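Local coordinates for mandelate racemase/muconate lactonizing enzyme-like protein (Roseovarius sp. TM1035, PDB 3RCY), which is of unknown substrate but is probably an isomerase-like member of the enolase superfamily, akin to mandelate racemase and muconate lactonizing enzyme, at residues Arg262-Thr265 and Lys266-Ala270. Numbering follows the deposited sequence.
Sequences RLTT and KAEFA. With RIB (alpha-D-ribofuranose), chain M; RIB (alpha-D-ribofuranose), chain L.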
loop_
_atom_site.group_PDB
_atom_site.type_symbol
_atom_site.label_atom_id
_atom_site.label_comp_id
_atom_site.label_asym_id
_atom_site.label_seq_id
_atom_site.Cartn_x
_atom_site.Cartn_y
_atom_site.Cartn_z
ATOM N N ARG A 262 -0.037 24.072 -16.011
ATOM C CA ARG A 262 -0.764 24.843 -15.002
ATOM C C ARG A 262 -0.240 24.583 -13.591
ATOM O O ARG A 262 -0.843 25.008 -12.597
ATOM C CB ARG A 262 -2.261 24.560 -15.110
ATOM C CG ARG A 262 -2.855 25.160 -16.388
ATOM C CD ARG A 262 -4.344 25.014 -16.434
ATOM N NE ARG A 262 -4.750 23.736 -17.002
ATOM C CZ ARG A 262 -6.004 23.298 -17.030
ATOM N NH1 ARG A 262 -6.985 24.027 -16.503
ATOM N NH2 ARG A 262 -6.282 22.135 -17.602
ATOM N N LEU A 263 0.898 23.891 -13.519
ATOM C CA LEU A 263 1.540 23.562 -12.245
ATOM C C LEU A 263 2.723 24.483 -11.982
ATOM O O LEU A 263 3.270 25.102 -12.910
ATOM C CB LEU A 263 1.999 22.089 -12.230
ATOM C CG LEU A 263 0.907 21.031 -12.421
ATOM C CD1 LEU A 263 1.481 19.614 -12.175
ATOM C CD2 LEU A 263 -0.321 21.276 -11.515
ATOM N N THR A 264 3.135 24.570 -10.720
ATOM C CA THR A 264 4.216 25.473 -10.387
ATOM C C THR A 264 5.105 24.984 -9.253
ATOM O O THR A 264 4.610 24.532 -8.213
ATOM C CB THR A 264 3.693 26.906 -10.094
ATOM O OG1 THR A 264 4.805 27.772 -9.868
ATOM C CG2 THR A 264 2.765 26.927 -8.882
ATOM N N THR A 265 6.414 25.146 -9.467
ATOM C CA THR A 265 7.505 24.722 -8.560
ATOM C C THR A 265 7.626 23.209 -8.431
ATOM O O THR A 265 6.678 22.463 -8.696
ATOM C CB THR A 265 7.449 25.314 -7.108
ATOM O OG1 THR A 265 6.568 24.525 -6.301
ATOM C CG2 THR A 265 7.041 26.806 -7.071
ATOM N N LYS A 266 8.807 22.769 -7.995
ATOM C CA LYS A 266 9.069 21.361 -7.722
ATOM C C LYS A 266 8.130 20.776 -6.661
ATOM O O LYS A 266 7.891 19.574 -6.658
ATOM C CB LYS A 266 10.538 21.158 -7.309
ATOM C CG LYS A 266 10.937 21.845 -5.998
ATOM C CD LYS A 266 12.451 22.027 -5.915
ATOM C CE LYS A 266 12.853 22.972 -4.772
ATOM N NZ LYS A 266 12.350 24.382 -4.930
ATOM N N ALA A 267 7.602 21.615 -5.765
ATOM C CA ALA A 267 6.642 21.136 -4.748
ATOM C C ALA A 267 5.377 20.541 -5.375
ATOM O O ALA A 267 4.699 19.734 -4.748
ATOM C CB ALA A 267 6.273 22.254 -3.756
ATOM N N GLU A 268 5.063 20.942 -6.606
ATOM C CA GLU A 268 3.900 20.399 -7.319
ATOM C C GLU A 268 4.279 19.321 -8.320
ATOM O O GLU A 268 3.518 18.381 -8.531
ATOM C CB GLU A 268 3.107 21.518 -8.003
ATOM C CG GLU A 268 2.340 22.359 -6.993
ATOM C CD GLU A 268 1.474 23.458 -7.608
ATOM O OE1 GLU A 268 1.347 23.550 -8.850
ATOM O OE2 GLU A 268 0.905 24.239 -6.818
ATOM N N PHE A 269 5.454 19.451 -8.937
ATOM C CA PHE A 269 5.887 18.443 -9.904
ATOM C C PHE A 269 6.312 17.135 -9.243
ATOM O O PHE A 269 6.081 16.056 -9.794
ATOM C CB PHE A 269 6.978 18.984 -10.822
ATOM C CG PHE A 269 6.444 19.844 -11.925
ATOM C CD1 PHE A 269 5.874 19.266 -13.060
ATOM C CD2 PHE A 269 6.461 21.233 -11.812
ATOM C CE1 PHE A 269 5.338 20.069 -14.080
ATOM C CE2 PHE A 269 5.939 22.045 -12.822
ATOM C CZ PHE A 269 5.373 21.457 -13.960
ATOM N N ALA A 270 6.903 17.231 -8.055
ATOM C CA ALA A 270 7.350 16.036 -7.338
ATOM C C ALA A 270 6.225 15.014 -7.075
ATOM O O ALA A 270 6.400 13.832 -7.375
ATOM C CB ALA A 270 8.073 16.415 -6.038
HETATM O O5 RIB M . -4.473 20.830 -4.828
HETATM C C5 RIB M . -3.283 20.042 -4.932
HETATM C C4 RIB M . -2.346 20.735 -5.906
HETATM O O4 RIB M . -1.518 19.777 -6.562
HETATM C C3 RIB M . -3.116 21.430 -7.007
HETATM O O3 RIB M . -3.238 22.811 -6.713
HETATM C C2 RIB M . -2.272 21.273 -8.238
HETATM O O2 RIB M . -1.522 22.464 -8.457
HETATM C C1 RIB M . -1.329 20.127 -7.937
HETATM O O1 RIB M . -1.627 19.018 -8.794
HETATM O O5 RIB L . 3.158 21.301 -2.942
HETATM C C5 RIB L . 1.981 20.512 -3.148
HETATM C C4 RIB L . 0.780 21.340 -2.727
HETATM O O4 RIB L . 0.221 20.782 -1.539
HETATM C C3 RIB L . 1.215 22.756 -2.410
HETATM O O3 RIB L . 0.614 23.661 -3.356
HETATM C C2 RIB L . 0.813 22.991 -0.960
HETATM O O2 RIB L . 0.024 24.165 -0.814
HETATM C C1 RIB L . -0.020 21.787 -0.555
HETATM O O1 RIB L . 0.314 21.298 0.758
#
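Thr265 O, just ahead of helix 266-274, accepts from both Glu268 N (3.0 Å) and Phe269 N (3.3 Å); Leu263 and Thr264 are extended, and the chain bends at Thr265 (phi 67°) into the first helical turn. Thr265 is the N-cap: its OG1 lies between the backbone N and the carbonyl carbon (chi1 84°), where it takes a weak bond from Ala267 N. Thr265 OG1 also donates to Thr264 O at 2.7 Å, and a short beta-branched alcohol suits a place that needs both roles close to the backbone. Three residues on, Glu268 reaches back along the loop, its chain extended beyond CG. Glu268 OE1 receives Thr264 N at 2.8 Å from above the carboxylate plane, while Thr264 CG2, a methyl, lies 3.7 Å from Glu268 OE1; Thr264 OG1 turns elsewhere, to Arg287 O. The buried carboxylate also makes a salt bridge from OE2 to Arg86 of a second subunit. The ribose of chain M adds a weak bond from its O2 to Glu268 OE1, and the ribose of chain L gives its O5 to Ala267 O (2.8 Å). An alanine here in place of Glu268 would probably leave Arg86 of the second subunit without its charged mate and Thr264 N without its acceptor. Leu263 CB sits over one face of the Phe269 ring in a CH-pi contact, 4.2 Å from the centroid, whereas Thr265 O lies at the ring edge near CD2. A flat aromatic thus covers the aliphatic start of Leu263, whose CD2 faces the ribose of chain M. This is an N-capped helix start following strand 257-259 in the barrel domain of the enolase superfamily, here lining ribose sites at a subunit interface.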